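3-isopropylmalate dehydratase small subunit (Campylobacter jejuni, PDB 3Q3W) catalyses, as the small subunit of isopropylmalate isomerase, the interconversion of 2-isopropylmalate and 3-isopropylmalate through 2-isopropylmaleate. Local coordinates at residues R101-P106 and N119-I124. Sequence-based numbering, arbitrary orientation.
Sequences RAIIAP and NGLLTI
Ile103 O and Ile124 N meet as backbone partners in the tight part of this parallel strand pair, 2.9 Å apart in a bond nearly straight at the hydrogen. Ile103 uses its other polar backbone atom on the same strand: its N donates to Leu122 O. Ala105 N then reaches Ile124 O, which also takes a CA-H...O contact from Ile104 CA (3.4 Å). The close side-chain packing belongs to Ile104, Ile124 and Ala102, on the face they share with Leu122. There the two isoleucines lie side by side and point the same way; Ile104 CG1 rests 4.0 Å from Ile124 CB. In Ile124, chi1 (-66°) sets CG1 beside the backbone N, and the extended chi2 of 160° carries CD1 out from the sheet to 4.2 Å from Ala102 CB; both residues also touch Ile148 of strand 145-149. The pair forms the two strands of a beta-alpha-beta unit of the aconitase C-terminal domain: helix 110-118 makes the crossover and ends in a Schellman motif with Gly120, of positive phi, as C-prime residue. Thr123 and Leu121 touch that helix, and Leu121 also meets helix 90-98, sends CD2 obliquely across to Ile103 CD1, 4.0 Å away, and lays CD1 against the carbonyl carbon of Arg101. Looser contact is found where the strands begin. Leu122 N still bonds Arg101 O, but this is the least straight of the four bonds, its donor tilted 26° from the carbonyl plane. The partly exposed Arg101 side chain, bent at chi2 and chi3, brings NH2 no nearer than 3.6 Å to Gly120 O, which lies at the guanidinium edge, whereas NH1 is hydrogen-bonded to Lys6 O.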
ATOM      1  N   ARG A 101      -3.940  -4.039  -0.054  1.00 22.52           N
ATOM      2  CA  ARG A 101      -3.853  -4.902  -1.228  1.00 23.95           C
ATOM      3  C   ARG A 101      -3.110  -4.227  -2.404  1.00 24.68           C
ATOM      4  O   ARG A 101      -2.560  -4.902  -3.291  1.00 24.69           O
ATOM      5  CB  ARG A 101      -5.265  -5.282  -1.630  1.00 25.73           C
ATOM      6  CG  ARG A 101      -5.975  -6.151  -0.614  1.00 27.82           C
ATOM      7  CD  ARG A 101      -5.494  -7.588  -0.666  1.00 33.99           C
ATOM      8  NE  ARG A 101      -6.216  -8.375  -1.669  1.00 38.84           N
ATOM      9  CZ  ARG A 101      -5.681  -9.099  -2.652  1.00 42.49           C
ATOM     10  NH1 ARG A 101      -6.494  -9.739  -3.468  1.00 44.81           N
ATOM     11  NH2 ARG A 101      -4.367  -9.201  -2.844  1.00 43.88           N
ATOM     12  N   ALA A 102      -3.105  -2.888  -2.432  1.00 25.20           N
ATOM     13  CA  ALA A 102      -2.480  -2.119  -3.525  1.00 25.75           C
ATOM     14  C   ALA A 102      -2.000  -0.766  -3.032  1.00 26.26           C
ATOM     15  O   ALA A 102      -2.611  -0.170  -2.121  1.00 25.57           O
ATOM     16  CB  ALA A 102      -3.442  -1.943  -4.682  1.00 27.39           C
ATOM     17  N   ILE A 103      -0.912  -0.284  -3.619  1.00 25.71           N
ATOM     18  CA  ILE A 103      -0.430   1.065  -3.390  1.00 27.36           C
ATOM     19  C   ILE A 103      -0.310   1.787  -4.735  1.00 29.51           C
ATOM     20  O   ILE A 103       0.234   1.234  -5.678  1.00 29.92           O
ATOM     21  CB  ILE A 103       0.918   1.059  -2.701  1.00 26.53           C
ATOM     22  CG1 ILE A 103       0.825   0.300  -1.361  1.00 27.27           C
ATOM     23  CG2 ILE A 103       1.417   2.480  -2.514  1.00 29.18           C
ATOM     24  CD1 ILE A 103       2.171  -0.176  -0.895  1.00 27.40           C
ATOM     25  N   ILE A 104      -0.837   3.006  -4.811  1.00 29.73           N
ATOM     26  CA  ILE A 104      -0.725   3.865  -5.963  1.00 30.54           C
ATOM     27  C   ILE A 104       0.286   4.946  -5.599  1.00 32.78           C
ATOM     28  O   ILE A 104       0.142   5.615  -4.563  1.00 32.40           O
ATOM     29  CB  ILE A 104      -2.115   4.474  -6.296  1.00 31.93           C
ATOM     30  CG1 ILE A 104      -3.086   3.352  -6.671  1.00 28.80           C
ATOM     31  CG2 ILE A 104      -2.027   5.508  -7.440  1.00 32.92           C
ATOM     32  CD1 ILE A 104      -4.496   3.751  -6.724  1.00 29.66           C
ATOM     33  N   ALA A 105       1.333   5.106  -6.395  1.00 33.11           N
ATOM     34  CA  ALA A 105       2.330   6.154  -6.169  1.00 35.55           C
ATOM     35  C   ALA A 105       2.949   6.481  -7.519  1.00 38.27           C
ATOM     36  O   ALA A 105       2.736   5.738  -8.460  1.00 40.06           O
ATOM     37  CB  ALA A 105       3.419   5.683  -5.210  1.00 34.04           C
ATOM     38  N   PRO A 106       3.725   7.571  -7.618  1.00 40.14           N
ATOM     39  CA  PRO A 106       4.399   7.873  -8.881  1.00 42.78           C
ATOM     40  C   PRO A 106       5.601   6.944  -9.159  1.00 43.52           C
ATOM     41  O   PRO A 106       5.941   6.702 -10.311  1.00 44.81           O
ATOM     42  CB  PRO A 106       4.887   9.322  -8.688  1.00 44.74           C
ATOM     43  CG  PRO A 106       4.313   9.794  -7.380  1.00 42.32           C
ATOM     44  CD  PRO A 106       4.038   8.571  -6.588  1.00 40.35           C
ATOM     45  N   ASN A 119       4.756 -10.645  -2.691  1.00 34.57           N
ATOM     46  CA  ASN A 119       3.883 -10.947  -1.581  1.00 34.31           C
ATOM     47  C   ASN A 119       2.464 -10.611  -1.901  1.00 33.62           C
ATOM     48  O   ASN A 119       1.615 -10.576  -1.010  1.00 34.21           O
ATOM     49  CB  ASN A 119       4.356 -10.243  -0.309  1.00 33.36           C
ATOM     50  CG  ASN A 119       5.518 -10.962   0.356  1.00 39.67           C
ATOM     51  OD1 ASN A 119       5.316 -11.752   1.289  1.00 47.59           O
ATOM     52  ND2 ASN A 119       6.738 -10.739  -0.140  1.00 47.57           N
ATOM     53  N   GLY A 120       2.194 -10.372  -3.178  1.00 33.29           N
ATOM     54  CA  GLY A 120       0.804 -10.187  -3.648  1.00 32.89           C
ATOM     55  C   GLY A 120       0.279  -8.802  -3.386  1.00 30.79           C
ATOM     56  O   GLY A 120      -0.913  -8.577  -3.484  1.00 33.06           O
ATOM     57  N   LEU A 121       1.181  -7.879  -3.076  1.00 29.08           N
ATOM     58  CA  LEU A 121       0.877  -6.473  -2.849  1.00 28.66           C
ATOM     59  C   LEU A 121       1.058  -5.712  -4.187  1.00 30.16           C
ATOM     60  O   LEU A 121       2.179  -5.493  -4.612  1.00 30.48           O
ATOM     61  CB  LEU A 121       1.821  -5.911  -1.776  1.00 27.68           C
ATOM     62  CG  LEU A 121       1.742  -4.429  -1.366  1.00 29.49           C
ATOM     63  CD1 LEU A 121       0.294  -4.017  -1.055  1.00 24.52           C
ATOM     64  CD2 LEU A 121       2.662  -4.077  -0.189  1.00 27.60           C
ATOM     65  N   LEU A 122      -0.036  -5.336  -4.849  1.00 29.53           N
ATOM     66  CA  LEU A 122       0.054  -4.694  -6.152  1.00 30.24           C
ATOM     67  C   LEU A 122       0.523  -3.249  -6.127  1.00 30.93           C
ATOM     68  O   LEU A 122      -0.116  -2.352  -5.537  1.00 31.11           O
ATOM     69  CB  LEU A 122      -1.267  -4.762  -6.882  1.00 30.50           C
ATOM     70  CG  LEU A 122      -1.332  -4.174  -8.289  1.00 31.24           C
ATOM     71  CD1 LEU A 122      -0.217  -4.723  -9.229  1.00 31.58           C
ATOM     72  CD2 LEU A 122      -2.716  -4.481  -8.891  1.00 33.94           C
ATOM     73  N   THR A 123       1.611  -3.011  -6.833  1.00 31.39           N
ATOM     74  CA  THR A 123       2.237  -1.709  -6.866  1.00 32.81           C
ATOM     75  C   THR A 123       1.945  -1.021  -8.217  1.00 34.72           C
ATOM     76  O   THR A 123       2.415  -1.459  -9.277  1.00 32.68           O
ATOM     77  CB  THR A 123       3.720  -1.897  -6.687  1.00 33.92           C
ATOM     78  OG1 THR A 123       4.179  -2.711  -7.751  1.00 33.39           O
ATOM     79  CG2 THR A 123       3.995  -2.613  -5.393  1.00 32.93           C
ATOM     80  N   ILE A 124       1.140   0.035  -8.138  1.00 34.84           N
ATOM     81  CA  ILE A 124       0.621   0.752  -9.290  1.00 37.51           C
ATOM     82  C   ILE A 124       1.343   2.060  -9.420  1.00 39.26           C
ATOM     83  O   ILE A 124       1.211   2.953  -8.560  1.00 37.81           O
ATOM     84  CB  ILE A 124      -0.867   1.029  -9.114  1.00 37.52           C
ATOM     85  CG1 ILE A 124      -1.620  -0.295  -9.129  1.00 36.17           C
ATOM     86  CG2 ILE A 124      -1.380   1.996 -10.193  1.00 40.20           C
ATOM     87  CD1 ILE A 124      -3.001  -0.284  -8.509  1.00 34.65           C
TER